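Local structure of putative uncharacterized protein (Pyrococcus furiosus, 3UFC) at residues Y51-K61 and I72-S83; I18-L26 and P192-S200. The protein is a putative Cas6-like endoribonuclease that binds CRISPR RNA and probably takes part in adaptive immunity against mobile genetic elements. All coordinates share one frame; numbering follows the deposited sequence.

Contact 1 of 2, residues Y51-K61 and I72-S83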
loop_
_atom_site.group_PDB
_atom_site.type_symbol
_atom_site.label_atom_id
_atom_site.label_comp_id
_atom_site.label_asym_id
_atom_site.label_seq_id
_atom_site.Cartn_x
_atom_site.Cartn_y
_atom_site.Cartn_z
ATOM N N TYR A 51 5.399 2.696 -8.199
ATOM C CA TYR A 51 4.597 3.491 -9.123
ATOM C C TYR A 51 3.127 3.409 -8.738
ATOM O O TYR A 51 2.275 4.028 -9.373
ATOM C CB TYR A 51 4.761 2.991 -10.561
ATOM C CG TYR A 51 6.046 3.425 -11.227
ATOM C CD1 TYR A 51 7.270 2.842 -10.891
ATOM C CD2 TYR A 51 6.036 4.420 -12.199
ATOM C CE1 TYR A 51 8.456 3.247 -11.518
ATOM C CE2 TYR A 51 7.206 4.830 -12.826
ATOM C CZ TYR A 51 8.409 4.241 -12.485
ATOM O OH TYR A 51 9.554 4.655 -13.118
ATOM N N TRP A 52 2.836 2.638 -7.695
ATOM C CA TRP A 52 1.465 2.478 -7.222
ATOM C C TRP A 52 1.493 1.854 -5.838
ATOM O O TRP A 52 2.562 1.513 -5.323
ATOM C CB TRP A 52 0.672 1.569 -8.174
ATOM C CG TRP A 52 1.192 0.149 -8.231
ATOM C CD1 TRP A 52 2.449 -0.250 -8.597
ATOM C CD2 TRP A 52 0.467 -1.051 -7.918
ATOM N NE1 TRP A 52 2.550 -1.624 -8.533
ATOM C CE2 TRP A 52 1.349 -2.139 -8.120
ATOM C CE3 TRP A 52 -0.843 -1.312 -7.487
ATOM C CZ2 TRP A 52 0.962 -3.470 -7.905
ATOM C CZ3 TRP A 52 -1.227 -2.637 -7.272
ATOM C CH2 TRP A 52 -0.323 -3.698 -7.483
ATOM N N THR A 53 0.317 1.700 -5.242
ATOM C CA THR A 53 0.205 1.096 -3.924
ATOM C C THR A 53 -1.158 0.438 -3.780
ATOM O O THR A 53 -2.055 0.669 -4.593
ATOM C CB THR A 53 0.346 2.158 -2.800
ATOM O OG1 THR A 53 0.213 1.524 -1.526
ATOM C CG2 THR A 53 -0.739 3.224 -2.915
ATOM N N PHE A 54 -1.295 -0.412 -2.770
ATOM C CA PHE A 54 -2.580 -1.021 -2.482
ATOM C C PHE A 54 -2.671 -1.295 -0.994
ATOM O O PHE A 54 -1.658 -1.403 -0.302
ATOM C CB PHE A 54 -2.865 -2.279 -3.337
ATOM C CG PHE A 54 -1.959 -3.464 -3.079
ATOM C CD1 PHE A 54 -0.806 -3.654 -3.836
ATOM C CD2 PHE A 54 -2.328 -4.451 -2.167
ATOM C CE1 PHE A 54 -0.034 -4.821 -3.697
ATOM C CE2 PHE A 54 -1.566 -5.622 -2.016
ATOM C CZ PHE A 54 -0.418 -5.805 -2.786
ATOM N N SER A 55 -3.899 -1.358 -0.499
ATOM C CA SER A 55 -4.153 -1.573 0.915
ATOM C C SER A 55 -4.150 -3.041 1.300
ATOM O O SER A 55 -3.990 -3.931 0.466
ATOM C CB SER A 55 -5.523 -1.014 1.279
ATOM O OG SER A 55 -6.545 -1.862 0.755
ATOM N N ARG A 56 -4.322 -3.273 2.592
ATOM C CA ARG A 56 -4.443 -4.623 3.096
ATOM C C ARG A 56 -5.925 -4.908 2.816
ATOM O O ARG A 56 -6.702 -3.982 2.550
ATOM C CB ARG A 56 -4.156 -4.651 4.599
ATOM C CG ARG A 56 -2.664 -4.547 4.954
ATOM C CD ARG A 56 -1.965 -5.893 4.797
ATOM N NE ARG A 56 -2.410 -6.833 5.819
ATOM C CZ ARG A 56 -2.156 -8.137 5.814
ATOM N NH1 ARG A 56 -1.446 -8.676 4.833
ATOM N NH2 ARG A 56 -2.633 -8.905 6.784
ATOM N N ILE A 57 -6.323 -6.171 2.845
ATOM C CA ILE A 57 -7.724 -6.489 2.602
ATOM C C ILE A 57 -8.489 -5.971 3.824
ATOM O O ILE A 57 -8.223 -6.383 4.951
ATOM C CB ILE A 57 -7.922 -8.019 2.430
ATOM C CG1 ILE A 57 -7.175 -8.498 1.180
ATOM C CG2 ILE A 57 -9.404 -8.348 2.311
ATOM C CD1 ILE A 57 -7.156 -10.018 1.001
ATOM N N ILE A 58 -9.416 -5.044 3.598
ATOM C CA ILE A 58 -10.199 -4.457 4.684
ATOM C C ILE A 58 -11.497 -5.237 4.889
ATOM O O ILE A 58 -12.384 -5.231 4.037
ATOM C CB ILE A 58 -10.525 -2.972 4.385
ATOM C CG1 ILE A 58 -9.231 -2.214 4.064
ATOM C CG2 ILE A 58 -11.224 -2.330 5.581
ATOM C CD1 ILE A 58 -8.231 -2.203 5.194
ATOM N N ILE A 59 -11.591 -5.904 6.033
ATOM C CA ILE A 59 -12.747 -6.722 6.382
ATOM C C ILE A 59 -13.543 -6.081 7.524
ATOM O O ILE A 59 -13.034 -5.914 8.630
ATOM C CB ILE A 59 -12.269 -8.127 6.792
ATOM C CG1 ILE A 59 -11.394 -8.708 5.675
ATOM C CG2 ILE A 59 -13.458 -9.034 7.057
ATOM C CD1 ILE A 59 -10.550 -9.888 6.086
ATOM N N ARG A 60 -14.795 -5.723 7.246
ATOM C CA ARG A 60 -15.654 -5.075 8.239
ATOM C C ARG A 60 -15.752 -5.833 9.564
ATOM O O ARG A 60 -15.635 -5.236 10.635
ATOM C CB ARG A 60 -17.057 -4.868 7.664
ATOM C CG ARG A 60 -18.011 -4.144 8.606
ATOM C CD ARG A 60 -19.410 -4.068 8.019
ATOM N NE ARG A 60 -20.376 -3.528 8.971
ATOM C CZ ARG A 60 -21.683 -3.435 8.738
ATOM N NH1 ARG A 60 -22.181 -3.846 7.579
ATOM N NH2 ARG A 60 -22.491 -2.938 9.665
ATOM N N LYS A 61 -15.976 -7.141 9.490
ATOM C CA LYS A 61 -16.078 -7.963 10.691
ATOM C C LYS A 61 -15.135 -9.153 10.557
ATOM O O LYS A 61 -15.353 -10.049 9.740
ATOM C CB LYS A 61 -17.516 -8.445 10.891
ATOM C CG LYS A 61 -17.789 -8.958 12.293
ATOM C CD LYS A 61 -19.267 -9.244 12.502
ATOM C CE LYS A 61 -19.563 -9.525 13.967
ATOM N NZ LYS A 61 -19.199 -8.357 14.824
ATOM N N ILE A 72 -12.941 -14.419 8.308
ATOM C CA ILE A 72 -13.887 -13.468 7.730
ATOM C C ILE A 72 -15.307 -13.729 8.225
ATOM O O ILE A 72 -15.882 -14.781 7.955
ATOM C CB ILE A 72 -13.860 -13.560 6.193
ATOM C CG1 ILE A 72 -12.456 -13.218 5.689
ATOM C CG2 ILE A 72 -14.900 -12.623 5.591
ATOM C CD1 ILE A 72 -12.249 -13.467 4.218
ATOM N N LEU A 73 -15.870 -12.763 8.945
ATOM C CA LEU A 73 -17.219 -12.892 9.484
ATOM C C LEU A 73 -18.200 -11.963 8.778
ATOM O O LEU A 73 -19.242 -11.614 9.335
ATOM C CB LEU A 73 -17.218 -12.573 10.983
ATOM C CG LEU A 73 -16.266 -13.365 11.885
ATOM C CD1 LEU A 73 -16.347 -12.813 13.296
ATOM C CD2 LEU A 73 -16.623 -14.841 11.862
ATOM N N SER A 74 -17.871 -11.564 7.554
ATOM C CA SER A 74 -18.732 -10.668 6.793
ATOM C C SER A 74 -18.410 -10.672 5.303
ATOM O O SER A 74 -17.286 -10.970 4.902
ATOM C CB SER A 74 -18.596 -9.243 7.332
ATOM O OG SER A 74 -19.268 -8.315 6.498
ATOM N N ASP A 75 -19.406 -10.333 4.489
ATOM C CA ASP A 75 -19.235 -10.271 3.040
ATOM C C ASP A 75 -18.787 -8.878 2.616
ATOM O O ASP A 75 -18.533 -8.633 1.442
ATOM C CB ASP A 75 -20.550 -10.622 2.337
ATOM C CG ASP A 75 -20.802 -12.113 2.284
ATOM O OD1 ASP A 75 -21.972 -12.513 2.122
ATOM O OD2 ASP A 75 -19.829 -12.889 2.391
ATOM N N ASP A 76 -18.703 -7.968 3.580
ATOM C CA ASP A 76 -18.283 -6.595 3.314
ATOM C C ASP A 76 -16.754 -6.553 3.385
ATOM O O ASP A 76 -16.165 -6.308 4.444
ATOM C CB ASP A 76 -18.911 -5.662 4.353
ATOM C CG ASP A 76 -18.619 -4.204 4.085
ATOM O OD1 ASP A 76 -18.650 -3.792 2.906
ATOM O OD2 ASP A 76 -18.375 -3.464 5.061
ATOM N N ILE A 77 -16.128 -6.810 2.240
ATOM C CA ILE A 77 -14.675 -6.857 2.124
ATOM C C ILE A 77 -14.195 -5.962 0.993
ATOM O O ILE A 77 -14.687 -6.056 -0.127
ATOM C CB ILE A 77 -14.206 -8.296 1.824
ATOM C CG1 ILE A 77 -14.692 -9.239 2.923
ATOM C CG2 ILE A 77 -12.694 -8.339 1.699
ATOM C CD1 ILE A 77 -14.452 -10.704 2.614
ATOM N N SER A 78 -13.215 -5.113 1.280
ATOM C CA SER A 78 -12.696 -4.203 0.269
ATOM C C SER A 78 -11.178 -4.206 0.136
ATOM O O SER A 78 -10.454 -4.435 1.102
ATOM C CB SER A 78 -13.159 -2.776 0.572
ATOM O OG SER A 78 -14.567 -2.650 0.460
ATOM N N LEU A 79 -10.719 -3.951 -1.084
ATOM C CA LEU A 79 -9.301 -3.851 -1.402
ATOM C C LEU A 79 -9.161 -2.518 -2.135
ATOM O O LEU A 79 -9.812 -2.302 -3.164
ATOM C CB LEU A 79 -8.862 -4.985 -2.333
ATOM C CG LEU A 79 -7.459 -4.834 -2.931
ATOM C CD1 LEU A 79 -6.404 -4.876 -1.820
ATOM C CD2 LEU A 79 -7.210 -5.948 -3.942
ATOM N N TYR A 80 -8.339 -1.617 -1.606
ATOM C CA TYR A 80 -8.147 -0.325 -2.259
ATOM C C TYR A 80 -6.822 -0.290 -3.008
ATOM O O TYR A 80 -5.816 -0.836 -2.552
ATOM C CB TYR A 80 -8.203 0.811 -1.235
ATOM C CG TYR A 80 -9.473 0.811 -0.414
ATOM C CD1 TYR A 80 -9.569 0.062 0.752
ATOM C CD2 TYR A 80 -10.595 1.534 -0.830
ATOM C CE1 TYR A 80 -10.746 0.025 1.491
ATOM C CE2 TYR A 80 -11.781 1.505 -0.100
ATOM C CZ TYR A 80 -11.847 0.749 1.059
ATOM O OH TYR A 80 -13.007 0.713 1.790
ATOM N N ILE A 81 -6.833 0.349 -4.169
ATOM C CA ILE A 81 -5.645 0.456 -4.996
ATOM C C ILE A 81 -5.537 1.900 -5.471
ATOM O O ILE A 81 -6.557 2.558 -5.707
ATOM C CB ILE A 81 -5.751 -0.476 -6.219
ATOM C CG1 ILE A 81 -5.883 -1.930 -5.752
ATOM C CG2 ILE A 81 -4.545 -0.296 -7.117
ATOM C CD1 ILE A 81 -6.025 -2.930 -6.887
ATOM N N SER A 82 -4.310 2.400 -5.595
ATOM C CA SER A 82 -4.113 3.767 -6.047
ATOM C C SER A 82 -2.811 3.955 -6.799
ATOM O O SER A 82 -1.854 3.195 -6.616
ATOM C CB SER A 82 -4.153 4.734 -4.860
ATOM O OG SER A 82 -3.806 6.046 -5.277
ATOM N N SER A 83 -2.786 4.978 -7.652
ATOM C CA SER A 83 -1.599 5.310 -8.424
ATOM C C SER A 83 -1.738 6.698 -9.024
ATOM O O SER A 83 -2.851 7.139 -9.329
ATOM C CB SER A 83 -1.381 4.303 -9.548
ATOM O OG SER A 83 -0.279 4.702 -10.346
#
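Ser55 and Tyr80 are bonded twice: Ser55 N donates to Tyr80 O at 2.9 Å, and Tyr80 N returns a bond to the hydroxyl, Ser55 OG, at 3.0 Å with an N-H···O angle of 165°. The hydroxyl lies between backbone N and carbonyl carbon (chi1 73°), a position that lets it face Tyr80 N while giving its own proton to Arg56 O. It thus stands in for a strand carbonyl exactly where the register slips by one residue. Either side of the slip, Thr53 with Ser82 and Ile58 with Ser78 form regular antiparallel hydrogen-bonded pairs. At one end, Ser83 OG donates to Tyr51 O at 2.8 Å, within the carbonyl plane, and also accepts from Asn85 N. Towards the other, Asp76 OD2 approaches the aliphatic part of Arg60, 3.2 Å from CD, whereas Asp76 OD1 is salt-bridged to Lys8.

Packing divides by face. Ile81 CG2 meets the Trp52 ring edge in plane, 3.9 Å from CE3, and Ile77 CG2 presses tightly on Ile57 CG2 at 3.3 Å. On the side of Ile58, its CG1 touches the Tyr80 ring edge at CE1 (3.7 Å). Trp52 and Phe54 face helix 23-37, as expected for the helix-covered side of a ferredoxin-like sheet. Through its hydroxyl, Ser55 keeps Tyr80 N bonded across the slip, where the edge strand's own backbone does not supply the acceptor.

Contact 2 of 2, residues I18-L26 and P192-S200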
loop_
_atom_site.group_PDB
_atom_site.type_symbol
_atom_site.label_atom_id
_atom_site.label_comp_id
_atom_site.label_asym_id
_atom_site.label_seq_id
_atom_site.Cartn_x
_atom_site.Cartn_y
_atom_site.Cartn_z
ATOM N N ILE A 18 -8.376 -16.719 6.041
ATOM C CA ILE A 18 -7.281 -16.442 5.120
ATOM C C ILE A 18 -5.996 -16.250 5.914
ATOM O O ILE A 18 -6.026 -15.814 7.063
ATOM C CB ILE A 18 -7.526 -15.150 4.296
ATOM C CG1 ILE A 18 -7.598 -13.938 5.230
ATOM C CG2 ILE A 18 -8.795 -15.288 3.477
ATOM C CD1 ILE A 18 -7.707 -12.595 4.506
ATOM N N PRO A 19 -4.849 -16.585 5.314
ATOM C CA PRO A 19 -3.580 -16.413 6.028
ATOM C C PRO A 19 -3.302 -14.921 6.217
ATOM O O PRO A 19 -3.835 -14.092 5.472
ATOM C CB PRO A 19 -2.573 -17.092 5.104
ATOM C CG PRO A 19 -3.172 -16.882 3.739
ATOM C CD PRO A 19 -4.636 -17.171 3.980
ATOM N N PHE A 20 -2.489 -14.573 7.211
ATOM C CA PHE A 20 -2.171 -13.169 7.458
ATOM C C PHE A 20 -1.238 -12.581 6.397
ATOM O O PHE A 20 -1.391 -11.426 6.002
ATOM C CB PHE A 20 -1.462 -12.961 8.807
ATOM C CG PHE A 20 -2.173 -13.538 9.995
ATOM C CD1 PHE A 20 -1.820 -14.793 10.490
ATOM C CD2 PHE A 20 -3.134 -12.795 10.675
ATOM C CE1 PHE A 20 -2.405 -15.298 11.652
ATOM C CE2 PHE A 20 -3.728 -13.292 11.838
ATOM C CZ PHE A 20 -3.360 -14.543 12.327
ATOM N N ASN A 21 -0.268 -13.378 5.955
ATOM C CA ASN A 21 0.753 -12.932 4.999
ATOM C C ASN A 21 0.464 -13.203 3.525
ATOM O O ASN A 21 1.156 -13.997 2.888
ATOM C CB ASN A 21 2.087 -13.582 5.383
ATOM C CG ASN A 21 2.372 -13.482 6.870
ATOM O OD1 ASN A 21 2.629 -12.400 7.395
ATOM N ND2 ASN A 21 2.310 -14.615 7.561
ATOM N N TYR A 22 -0.524 -12.507 2.969
ATOM C CA TYR A 22 -0.907 -12.713 1.574
ATOM C C TYR A 22 -0.381 -11.668 0.593
ATOM O O TYR A 22 -0.651 -11.754 -0.606
ATOM C CB TYR A 22 -2.438 -12.757 1.480
ATOM C CG TYR A 22 -3.093 -11.538 2.087
ATOM C CD1 TYR A 22 -3.065 -10.304 1.432
ATOM C CD2 TYR A 22 -3.681 -11.601 3.346
ATOM C CE1 TYR A 22 -3.608 -9.159 2.026
ATOM C CE2 TYR A 22 -4.225 -10.468 3.945
ATOM C CZ TYR A 22 -4.184 -9.253 3.283
ATOM O OH TYR A 22 -4.700 -8.133 3.896
ATOM N N ASN A 23 0.375 -10.692 1.085
ATOM C CA ASN A 23 0.867 -9.629 0.211
ATOM C C ASN A 23 1.483 -10.026 -1.122
ATOM O O ASN A 23 1.045 -9.551 -2.167
ATOM C CB ASN A 23 1.834 -8.719 0.966
ATOM C CG ASN A 23 1.117 -7.782 1.905
ATOM O OD1 ASN A 23 0.645 -8.190 2.964
ATOM N ND2 ASN A 23 1.005 -6.516 1.508
ATOM N N TYR A 24 2.488 -10.892 -1.113
ATOM C CA TYR A 24 3.120 -11.262 -2.374
ATOM C C TYR A 24 2.178 -11.993 -3.323
ATOM O O TYR A 24 2.240 -11.792 -4.538
ATOM C CB TYR A 24 4.364 -12.121 -2.135
ATOM C CG TYR A 24 5.209 -12.265 -3.375
ATOM C CD1 TYR A 24 5.879 -11.167 -3.910
ATOM C CD2 TYR A 24 5.329 -13.490 -4.024
ATOM C CE1 TYR A 24 6.650 -11.284 -5.064
ATOM C CE2 TYR A 24 6.101 -13.619 -5.180
ATOM C CZ TYR A 24 6.757 -12.513 -5.692
ATOM O OH TYR A 24 7.526 -12.634 -6.829
ATOM N N GLU A 25 1.317 -12.843 -2.775
ATOM C CA GLU A 25 0.365 -13.590 -3.592
ATOM C C GLU A 25 -0.651 -12.644 -4.239
ATOM O O GLU A 25 -0.985 -12.784 -5.414
ATOM C CB GLU A 25 -0.368 -14.632 -2.738
ATOM C CG GLU A 25 -1.265 -15.551 -3.557
ATOM C CD GLU A 25 -1.938 -16.632 -2.727
ATOM O OE1 GLU A 25 -2.578 -17.520 -3.330
ATOM O OE2 GLU A 25 -1.836 -16.592 -1.480
ATOM N N LEU A 26 -1.137 -11.679 -3.463
ATOM C CA LEU A 26 -2.106 -10.702 -3.967
ATOM C C LEU A 26 -1.438 -9.825 -5.030
ATOM O O LEU A 26 -1.972 -9.619 -6.120
ATOM C CB LEU A 26 -2.624 -9.844 -2.806
ATOM C CG LEU A 26 -3.628 -8.735 -3.132
ATOM C CD1 LEU A 26 -4.771 -9.288 -3.987
ATOM C CD2 LEU A 26 -4.166 -8.154 -1.825
ATOM N N PRO A 192 2.779 -1.139 15.714
ATOM C CA PRO A 192 3.718 -1.847 14.842
ATOM C C PRO A 192 3.085 -3.068 14.198
ATOM O O PRO A 192 2.121 -3.626 14.721
ATOM C CB PRO A 192 4.845 -2.227 15.794
ATOM C CG PRO A 192 4.096 -2.520 17.055
ATOM C CD PRO A 192 3.132 -1.349 17.130
ATOM N N THR A 193 3.631 -3.480 13.061
ATOM C CA THR A 193 3.112 -4.644 12.367
ATOM C C THR A 193 4.265 -5.436 11.772
ATOM O O THR A 193 5.348 -4.898 11.536
ATOM C CB THR A 193 2.146 -4.239 11.237
ATOM O OG1 THR A 193 1.447 -5.401 10.775
ATOM C CG2 THR A 193 2.912 -3.625 10.075
ATOM N N ARG A 194 4.026 -6.718 11.534
ATOM C CA ARG A 194 5.038 -7.594 10.970
ATOM C C ARG A 194 4.351 -8.506 9.965
ATOM O O ARG A 194 3.389 -9.189 10.298
ATOM C CB ARG A 194 5.684 -8.430 12.082
ATOM C CG ARG A 194 6.846 -9.283 11.610
ATOM C CD ARG A 194 7.445 -10.093 12.747
ATOM N NE ARG A 194 6.523 -11.107 13.252
ATOM C CZ ARG A 194 6.863 -12.052 14.127
ATOM N NH1 ARG A 194 8.104 -12.109 14.590
ATOM N NH2 ARG A 194 5.965 -12.941 14.534
ATOM N N LEU A 195 4.849 -8.514 8.738
ATOM C CA LEU A 195 4.256 -9.327 7.691
ATOM C C LEU A 195 5.304 -10.015 6.838
ATOM O O LEU A 195 6.331 -9.427 6.500
ATOM C CB LEU A 195 3.386 -8.453 6.778
ATOM C CG LEU A 195 2.159 -7.772 7.391
ATOM C CD1 LEU A 195 1.565 -6.796 6.379
ATOM C CD2 LEU A 195 1.126 -8.833 7.799
ATOM N N ILE A 196 5.037 -11.264 6.480
ATOM C CA ILE A 196 5.952 -11.989 5.619
ATOM C C ILE A 196 5.573 -11.625 4.193
ATOM O O ILE A 196 4.426 -11.800 3.783
ATOM C CB ILE A 196 5.823 -13.516 5.794
ATOM C CG1 ILE A 196 6.452 -13.933 7.125
ATOM C CG2 ILE A 196 6.482 -14.234 4.616
ATOM C CD1 ILE A 196 6.316 -15.410 7.434
ATOM N N VAL A 197 6.533 -11.092 3.450
ATOM C CA VAL A 197 6.304 -10.719 2.063
ATOM C C VAL A 197 7.188 -11.637 1.238
ATOM O O VAL A 197 8.403 -11.444 1.159
ATOM C CB VAL A 197 6.684 -9.253 1.804
ATOM C CG1 VAL A 197 6.409 -8.892 0.346
ATOM C CG2 VAL A 197 5.895 -8.350 2.743
ATOM N N LYS A 198 6.559 -12.645 0.646
ATOM C CA LYS A 198 7.247 -13.645 -0.154
ATOM C C LYS A 198 8.094 -14.555 0.745
ATOM O O LYS A 198 7.634 -15.612 1.173
ATOM C CB LYS A 198 8.145 -12.997 -1.213
ATOM C CG LYS A 198 8.798 -14.028 -2.128
ATOM C CD LYS A 198 9.745 -13.400 -3.132
ATOM C CE LYS A 198 10.322 -14.462 -4.059
ATOM N NZ LYS A 198 11.294 -13.886 -5.024
ATOM N N ASP A 199 9.314 -14.130 1.053
ATOM C CA ASP A 199 10.200 -14.947 1.878
ATOM C C ASP A 199 10.842 -14.217 3.053
ATOM O O ASP A 199 11.634 -14.807 3.791
ATOM C CB ASP A 199 11.293 -15.541 0.991
ATOM C CG ASP A 199 12.009 -14.483 0.173
ATOM O OD1 ASP A 199 12.681 -14.844 -0.816
ATOM O OD2 ASP A 199 11.903 -13.286 0.520
ATOM N N SER A 200 10.502 -12.944 3.240
ATOM C CA SER A 200 11.085 -12.175 4.334
ATOM C C SER A 200 10.081 -11.315 5.095
ATOM O O SER A 200 9.094 -10.833 4.531
ATOM C CB SER A 200 12.197 -11.273 3.793
ATOM O OG SER A 200 13.126 -12.020 3.027
HETATM O O HOH W 1 3.559 -12.578 1.134
HETATM O O HOH W 2 3.328 -11.933 10.296
#
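Asn21 reaches Ile196 through its amide oxygen: Ile196 N donates to Asn21 OD1 at 2.8 Å, almost straight at the hydrogen (176°), although the donor stands well above the carbonyl plane and so does not use a lone pair. The flat amide lies obliquely across the isoleucine, with Asn21 CG 3.6 Å from Ile196 CB. Further along, the Lys198 chain runs alongside Tyr24, pointing the same way. Its CB forms a CH-pi contact over one ring face, 4.0 Å from the centroid of Tyr24 and 22° off the normal; CG and CD follow the ring towards CZ. With CG opposite the backbone N (chi1 -167°), the Tyr24 ring lies beside the fully extended lysine.

Two waters complete the junction. One donates to both Asn21 OD1 and Arg194 O, at 3.0 Å and 2.7 Å, giving the amide oxygen a second bond. The other has four partners: it accepts from Tyr24 N and Lys198 N and donates to Asn21 O and Ile196 O, the last at 2.9 Å, so that this water bridges backbone atoms at and just before the start of the helix to those at the end of the strand. Leu195 CD1 lies 3.8 Å from Asn23 OD1, which accepts a hydrogen bond from Arg56 NH1, while Asn23 ND2 binds Leu232 O.

A bond from Val197 N to Ser200 O, with a weak one returned, closes the hairpin turn that holds Lys198. Here the start of helix 23-37, in the N-terminal family region, meets the tip of strand 183-197, an outermost strand of the C-terminal sheet. Strand 200-213 pairs with that strand, Val197 rests on Leu232 and Phe234, and Leu26, further along the helix, packs on Phe102 of strand 101-104.

Overall arrangement
From the N terminus the chain enters 18-26 and the start of helix 23-37, then runs to 51-61 and, through the short strands 62-65 and 69-72, to 72-83, where contact 1 closes a local loop. Some 110 residues later it reaches 192-200, where contact 2 closes a much larger one. Contact 1 is therefore nested inside contact 2, and their centres lie about 14 Å apart. Contact 1 pairs strands of a single sheet in the N-terminal half; contact 2 joins that half to the C-terminal sheet. They meet directly: Tyr22 OH probably hydrogen-bonds Ile57 N at 2.8 Å, and Leu26 CD2 packs 3.6 Å from Phe54 CE2.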